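Down syndrome cell adhesion molecule, isoform AK (Drosophila melanogaster, PDB 4WVR) probably mediates isoform-specific homophilic cell adhesion, this crystallised immunoglobulin domain, Ig7, being one of the modules through which the receptor dimerises. Local coordinates at residues I50-G53 / I57-L60; V28-Q33 / I39-T44. All blocks are in the same frame, centred on the assembly; numbering follows the deposited sequence.

Contact 1 (I50-G53 / I57-L60); sequences IING and ITIL
Asn-52 grips the edge of strand 57-63 with its side-chain amide. With CG anti to the backbone N (chi1 -173°), the carboxamide swings over to the strand, and OD1 accepts the backbone N-H of Ile-59 at 3.0 Å from Ile-59 N. The N-H points almost straight at OD1 (170°) but meets it from above the carbonyl plane. Two further contacts hem the oxygen in: Thr-58 CG2 lies 3.7 Å from Asn-52 OD1, and a water placed to donate to both that oxygen and Thr-58 OG1, the latter at a short distance, probably links the two side chains. Next to this grip the backbone adds a second bond, 2.7 Å from Gly-53 N to Ile-57 O, less straight (147°) and with the donor also off the carbonyl plane, though by less than Ile-59 N.

On the inner side the contact turns apolar. Ile-59 extends its CG1 arm so that CD1 lies 3.6 Å from Ile-50 O and 3.8 Å from Ile-50 CB, the two side chains crossing at about a right angle. Ile-50 CG2 also receives the CD1 tip of Ile-57, 4.1 Å away and again crosswise. One side of the contact is thus polar and partly open to solvent, the other a small cluster of isoleucines.

Ile-50, at strand 48-50, packs its side chain on Trp-43 and Leu-45 of strand 40-45, while strand 57-63 pairs with 66-71 in the other sheet. Phe-82 of strand 80-87 touches both Ile-50 and Ile-57, and Leu-62 of the second subunit packs on Thr-58.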
ATOM      1  N   ILE A  50     -16.394  -3.126  -5.987  1.00 35.41           N
ATOM      2  CA  ILE A  50     -16.085  -3.591  -4.645  1.00 38.21           C
ATOM      3  C   ILE A  50     -16.311  -2.476  -3.641  1.00 34.97           C
ATOM      4  O   ILE A  50     -15.928  -1.334  -3.881  1.00 36.39           O
ATOM      5  CB  ILE A  50     -14.622  -4.057  -4.501  1.00 45.76           C
ATOM      6  CG1 ILE A  50     -14.115  -4.722  -5.777  1.00 45.48           C
ATOM      7  CG2 ILE A  50     -14.471  -4.981  -3.298  1.00 55.14           C
ATOM      8  CD1 ILE A  50     -12.626  -4.980  -5.735  1.00 46.64           C
ATOM      9  N   ILE A  51     -16.921  -2.811  -2.512  1.00 33.19           N
ATOM     10  CA  ILE A  51     -17.023  -1.870  -1.408  1.00 34.59           C
ATOM     11  C   ILE A  51     -16.237  -2.422  -0.230  1.00 28.52           C
ATOM     12  O   ILE A  51     -15.937  -3.615  -0.188  1.00 31.35           O
ATOM     13  CB  ILE A  51     -18.485  -1.621  -0.993  1.00 41.68           C
ATOM     14  CG1 ILE A  51     -19.122  -2.919  -0.495  1.00 37.60           C
ATOM     15  CG2 ILE A  51     -19.272  -1.038  -2.157  1.00 40.07           C
ATOM     16  CD1 ILE A  51     -20.561  -2.773  -0.079  1.00 48.52           C
ATOM     17  N   ASN A  52     -15.901  -1.548   0.714  1.00 28.97           N
ATOM     18  CA  ASN A  52     -15.141  -1.929   1.900  1.00 27.11           C
ATOM     19  C   ASN A  52     -15.767  -3.117   2.632  1.00 32.97           C
ATOM     20  O   ASN A  52     -16.939  -3.077   3.017  1.00 30.18           O
ATOM     21  CB  ASN A  52     -15.022  -0.732   2.846  1.00 28.70           C
ATOM     22  CG  ASN A  52     -14.110  -1.004   4.025  1.00 30.73           C
ATOM     23  OD1 ASN A  52     -13.167  -1.792   3.932  1.00 30.82           O
ATOM     24  ND2 ASN A  52     -14.385  -0.348   5.145  1.00 32.93           N
ATOM     25  N   GLY A  53     -14.986  -4.180   2.799  1.00 29.30           N
ATOM     26  CA  GLY A  53     -15.441  -5.368   3.498  1.00 29.70           C
ATOM     27  C   GLY A  53     -15.971  -6.473   2.599  1.00 29.82           C
ATOM     28  O   GLY A  53     -16.039  -7.630   3.012  1.00 31.54           O
ATOM     29  N   ILE A  57     -12.520  -7.992   1.484  1.00 27.75           N
ATOM     30  CA  ILE A  57     -11.563  -7.039   0.931  1.00 29.52           C
ATOM     31  C   ILE A  57     -11.685  -5.671   1.595  1.00 33.65           C
ATOM     32  O   ILE A  57     -12.751  -5.052   1.557  1.00 30.75           O
ATOM     33  CB  ILE A  57     -11.754  -6.866  -0.587  1.00 25.45           C
ATOM     34  CG1 ILE A  57     -11.553  -8.201  -1.305  1.00 26.10           C
ATOM     35  CG2 ILE A  57     -10.800  -5.808  -1.129  1.00 27.06           C
ATOM     36  CD1 ILE A  57     -11.863  -8.140  -2.785  1.00 33.89           C
ATOM     37  N   THR A  58     -10.598  -5.202   2.199  1.00 26.91           N
ATOM     38  CA  THR A  58     -10.584  -3.880   2.820  1.00 25.97           C
ATOM     39  C   THR A  58     -10.277  -2.787   1.798  1.00 24.30           C
ATOM     40  O   THR A  58      -9.345  -2.908   1.005  1.00 25.52           O
ATOM     41  CB  THR A  58      -9.549  -3.799   3.966  1.00 27.54           C
ATOM     42  OG1 THR A  58      -9.845  -4.790   4.961  1.00 31.34           O
ATOM     43  CG2 THR A  58      -9.573  -2.421   4.609  1.00 29.44           C
ATOM     44  N   ILE A  59     -11.071  -1.723   1.824  1.00 21.43           N
ATOM     45  CA  ILE A  59     -10.849  -0.566   0.967  1.00 22.27           C
ATOM     46  C   ILE A  59     -10.938   0.707   1.804  1.00 28.11           C
ATOM     47  O   ILE A  59     -11.925   0.921   2.506  1.00 24.36           O
ATOM     48  CB  ILE A  59     -11.876  -0.506  -0.180  1.00 26.36           C
ATOM     49  CG1 ILE A  59     -11.692  -1.701  -1.121  1.00 30.84           C
ATOM     50  CG2 ILE A  59     -11.759   0.803  -0.941  1.00 25.42           C
ATOM     51  CD1 ILE A  59     -12.705  -1.759  -2.241  1.00 34.03           C
ATOM     52  N   LEU A  60      -9.911   1.547   1.737  1.00 25.94           N
ATOM     53  CA  LEU A  60      -9.901   2.780   2.519  1.00 29.33           C
ATOM     54  C   LEU A  60      -9.322   3.961   1.749  1.00 25.83           C
ATOM     55  O   LEU A  60      -8.211   3.888   1.217  1.00 24.43           O
ATOM     56  CB  LEU A  60      -9.112   2.587   3.818  1.00 28.69           C
ATOM     57  CG  LEU A  60      -8.968   3.854   4.667  1.00 36.24           C
ATOM     58  CD1 LEU A  60     -10.319   4.266   5.230  1.00 41.96           C
ATOM     59  CD2 LEU A  60      -7.952   3.656   5.783  1.00 37.28           C
TER
HETATM   60  O   HOH W   1     -12.118  -4.225   5.742  1.00 39.77           O

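Contact 2 (V28-Q33 / I39-T44); sequences VQCMVQ and ITIKWT
Trp-43 pushes its indole between the two sheets until the six-membered ring meets Val-28 and Cys-30. Val-28 CG2 comes to 3.6 Å from Trp-43 CH2, and Cys-30 CB to 3.5 Å from Trp-43 CZ2, both obliquely to the ring. Cys-30 SG, turned trans to the backbone N (chi1 -178°), sits 5.3 Å from the centroid of that ring and 34° off its normal, an oblique sulfur-aromatic contact. The same sulfur touches Ile-41 CG2 at 4.1 Å and is disulfide-bonded to Cys-84. Ser-67 OG takes the indole NE1, so the buried N-H is satisfied within the core.

Beyond the cysteine, packing passes to branched aliphatic tips and is less close than at the indole. Val-32 splits its methyls between two partners: CG2 slides past Ile-41 CD1 at 3.9 Å, while CG1 meets Ile-39 CD1 tip to tip at 3.8 Å.

The alternate residues turn away from this core. Thr-40 and Lys-42 are exposed on one sheet; on the other side Gln-29, itself buried, and Met-31 of strand 26-31, with Gln-33 in the loop after it, meet the second subunit, where Gln-29 NE2 bonds Leu-69 O and Gln-33 OE1 bonds Asn-25 N of that chain.

Side chains alone join strands 28-31 and 40-44, whose axes come no closer than 9.5 Å, their N-to-C directions 143° apart. Two facing sheets, a cystine bridging them and a tryptophan packed against it form the classic core of the immunoglobulin fold.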
ATOM      1  N   VAL A  28      -2.550  -3.388  -2.330  1.00 21.16           N
ATOM      2  CA  VAL A  28      -1.974  -2.366  -3.194  1.00 24.82           C
ATOM      3  C   VAL A  28      -2.456  -0.979  -2.778  1.00 26.85           C
ATOM      4  O   VAL A  28      -3.507  -0.849  -2.138  1.00 22.56           O
ATOM      5  CB  VAL A  28      -2.344  -2.588  -4.675  1.00 29.11           C
ATOM      6  CG1 VAL A  28      -1.592  -3.780  -5.257  1.00 27.49           C
ATOM      7  CG2 VAL A  28      -3.853  -2.759  -4.830  1.00 31.15           C
ATOM      8  N   GLN A  29      -1.679   0.045  -3.131  1.00 23.13           N
ATOM      9  CA  GLN A  29      -2.095   1.433  -2.952  1.00 26.77           C
ATOM     10  C   GLN A  29      -2.360   2.045  -4.308  1.00 29.63           C
ATOM     11  O   GLN A  29      -1.495   2.008  -5.187  1.00 28.00           O
ATOM     12  CB  GLN A  29      -1.032   2.280  -2.255  1.00 34.97           C
ATOM     13  CG  GLN A  29      -0.817   2.007  -0.782  1.00 37.38           C
ATOM     14  CD  GLN A  29      -0.061   3.130  -0.085  1.00 40.79           C
ATOM     15  OE1 GLN A  29      -0.147   4.302  -0.462  1.00 41.51           O
ATOM     16  NE2 GLN A  29       0.761   2.755   0.877  1.00 41.73           N
ATOM     17  N   CYS A  30      -3.542   2.626  -4.475  1.00 26.12           N
ATOM     18  CA  CYS A  30      -3.846   3.397  -5.674  1.00 22.91           C
ATOM     19  C   CYS A  30      -3.501   4.853  -5.411  1.00 28.24           C
ATOM     20  O   CYS A  30      -4.229   5.560  -4.711  1.00 26.93           O
ATOM     21  CB  CYS A  30      -5.316   3.248  -6.063  1.00 29.22           C
ATOM     22  SG  CYS A  30      -5.766   4.120  -7.579  1.00 28.65           S
ATOM     23  N   MET A  31      -2.377   5.297  -5.957  1.00 23.55           N
ATOM     24  CA  MET A  31      -1.890   6.638  -5.674  1.00 23.29           C
ATOM     25  C   MET A  31      -1.988   7.526  -6.904  1.00 29.45           C
ATOM     26  O   MET A  31      -1.238   7.368  -7.868  1.00 26.46           O
ATOM     27  CB  MET A  31      -0.449   6.586  -5.157  1.00 25.91           C
ATOM     28  CG  MET A  31      -0.332   6.020  -3.739  1.00 28.15           C
ATOM     29  SD  MET A  31       1.371   5.674  -3.244  1.00 29.01           S
ATOM     30  CE  MET A  31       1.742   4.266  -4.289  1.00 27.29           C
ATOM     31  N   VAL A  32      -2.935   8.453  -6.861  1.00 28.07           N
ATOM     32  CA  VAL A  32      -3.116   9.417  -7.933  1.00 31.34           C
ATOM     33  C   VAL A  32      -1.969  10.423  -7.917  1.00 30.06           C
ATOM     34  O   VAL A  32      -1.580  10.919  -6.860  1.00 27.76           O
ATOM     35  CB  VAL A  32      -4.471  10.146  -7.800  1.00 31.75           C
ATOM     36  CG1 VAL A  32      -4.611  11.228  -8.859  1.00 28.43           C
ATOM     37  CG2 VAL A  32      -5.617   9.147  -7.885  1.00 27.02           C
ATOM     38  N   GLN A  33      -1.412  10.706  -9.089  1.00 32.10           N
ATOM     39  CA  GLN A  33      -0.335  11.679  -9.200  1.00 29.43           C
ATOM     40  C   GLN A  33      -0.896  13.032  -9.634  1.00 42.08           C
ATOM     41  O   GLN A  33      -1.209  13.884  -8.802  1.00 39.32           O
ATOM     42  CB  GLN A  33       0.730  11.189 -10.182  1.00 30.26           C
ATOM     43  CG  GLN A  33       1.255   9.801  -9.855  1.00 35.12           C
ATOM     44  CD  GLN A  33       1.858   9.722  -8.463  1.00 36.14           C
ATOM     45  OE1 GLN A  33       2.658  10.574  -8.073  1.00 33.58           O
ATOM     46  NE2 GLN A  33       1.470   8.701  -7.705  1.00 26.85           N
ATOM     47  N   ILE A  39     -11.255  14.042  -5.962  1.00 47.79           N
ATOM     48  CA  ILE A  39     -11.152  12.888  -6.844  1.00 37.03           C
ATOM     49  C   ILE A  39     -11.851  11.693  -6.218  1.00 40.59           C
ATOM     50  O   ILE A  39     -11.606  11.362  -5.057  1.00 32.23           O
ATOM     51  CB  ILE A  39      -9.680  12.526  -7.133  1.00 39.53           C
ATOM     52  CG1 ILE A  39      -8.958  13.703  -7.790  1.00 41.50           C
ATOM     53  CG2 ILE A  39      -9.594  11.293  -8.020  1.00 38.64           C
ATOM     54  CD1 ILE A  39      -7.464  13.513  -7.909  1.00 41.73           C
ATOM     55  N   THR A  40     -12.730  11.053  -6.982  1.00 32.99           N
ATOM     56  CA  THR A  40     -13.387   9.839  -6.524  1.00 33.58           C
ATOM     57  C   THR A  40     -12.547   8.631  -6.915  1.00 38.58           C
ATOM     58  O   THR A  40     -12.142   8.496  -8.068  1.00 40.22           O
ATOM     59  CB  THR A  40     -14.807   9.699  -7.107  1.00 40.05           C
ATOM     60  OG1 THR A  40     -15.633  10.757  -6.611  1.00 41.89           O
ATOM     61  CG2 THR A  40     -15.422   8.367  -6.705  1.00 44.06           C
ATOM     62  N   ILE A  41     -12.271   7.762  -5.950  1.00 35.39           N
ATOM     63  CA  ILE A  41     -11.452   6.587  -6.214  1.00 34.52           C
ATOM     64  C   ILE A  41     -12.196   5.319  -5.825  1.00 38.60           C
ATOM     65  O   ILE A  41     -12.535   5.119  -4.660  1.00 36.60           O
ATOM     66  CB  ILE A  41     -10.112   6.649  -5.458  1.00 35.36           C
ATOM     67  CG1 ILE A  41      -9.390   7.964  -5.760  1.00 33.27           C
ATOM     68  CG2 ILE A  41      -9.243   5.476  -5.844  1.00 29.16           C
ATOM     69  CD1 ILE A  41      -8.087   8.136  -5.012  1.00 37.44           C
ATOM     70  N   LYS A  42     -12.452   4.465  -6.809  1.00 32.23           N
ATOM     71  CA  LYS A  42     -13.219   3.251  -6.569  1.00 32.87           C
ATOM     72  C   LYS A  42     -12.545   2.035  -7.185  1.00 29.53           C
ATOM     73  O   LYS A  42     -11.651   2.162  -8.021  1.00 33.12           O
ATOM     74  CB  LYS A  42     -14.635   3.400  -7.120  1.00 36.96           C
ATOM     75  CG  LYS A  42     -14.679   3.775  -8.582  1.00 43.85           C
ATOM     76  CD  LYS A  42     -16.106   4.030  -9.030  1.00 43.71           C
ATOM     77  CE  LYS A  42     -16.161   4.381 -10.504  1.00 55.64           C
ATOM     78  NZ  LYS A  42     -17.560   4.634 -10.941  1.00 63.43           N
ATOM     79  N   TRP A  43     -12.986   0.853  -6.767  1.00 29.25           N
ATOM     80  CA  TRP A  43     -12.345  -0.388  -7.171  1.00 29.95           C
ATOM     81  C   TRP A  43     -13.321  -1.365  -7.818  1.00 35.87           C
ATOM     82  O   TRP A  43     -14.508  -1.388  -7.490  1.00 29.55           O
ATOM     83  CB  TRP A  43     -11.687  -1.059  -5.963  1.00 30.11           C
ATOM     84  CG  TRP A  43     -10.549  -0.289  -5.361  1.00 27.00           C
ATOM     85  CD1 TRP A  43     -10.635   0.735  -4.461  1.00 30.53           C
ATOM     86  CD2 TRP A  43      -9.152  -0.498  -5.597  1.00 23.83           C
ATOM     87  NE1 TRP A  43      -9.379   1.181  -4.129  1.00 27.14           N
ATOM     88  CE2 TRP A  43      -8.450   0.439  -4.812  1.00 25.86           C
ATOM     89  CE3 TRP A  43      -8.426  -1.382  -6.403  1.00 28.04           C
ATOM     90  CZ2 TRP A  43      -7.058   0.516  -4.808  1.00 21.61           C
ATOM     91  CZ3 TRP A  43      -7.039  -1.307  -6.394  1.00 27.08           C
ATOM     92  CH2 TRP A  43      -6.372  -0.362  -5.604  1.00 23.12           C
ATOM     93  N   THR A  44     -12.809  -2.173  -8.739  1.00 30.65           N
ATOM     94  CA  THR A  44     -13.566  -3.304  -9.261  1.00 29.99           C
ATOM     95  C   THR A  44     -12.716  -4.570  -9.233  1.00 30.11           C
ATOM     96  O   THR A  44     -11.488  -4.512  -9.320  1.00 30.98           O
ATOM     97  CB  THR A  44     -14.069  -3.057 -10.706  1.00 33.76           C
ATOM     98  OG1 THR A  44     -12.954  -2.829 -11.578  1.00 33.66           O
ATOM     99  CG2 THR A  44     -15.000  -1.860 -10.753  1.00 34.70           C
TER

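How the contacts relate
Along the chain contact 2 comes first and is complete before the segments of contact 1 begin; their centres lie 12 Å apart within one immunoglobulin domain. Contact 2 spans the sandwich from sheet 26-31/66-71/57-63 to sheet 48-50/40-45/80-87/92-99; contact 1 ties the chain leaving strand 48-50, at the edge of the latter, to edge strand 57-63 of the former. They meet at Trp-43, whose O probably accepts a hydrogen bond from Ile-50 N and whose CD1 packs on Ile-59 CG2, and at Thr-44, whose C packs on Ile-50 CD1. The hydrophobic core thus runs continuously from the disulfide toward the sandwich edge. Both contacts also touch the second subunit, through strands 26-31 and 57-63 and the loop after the former.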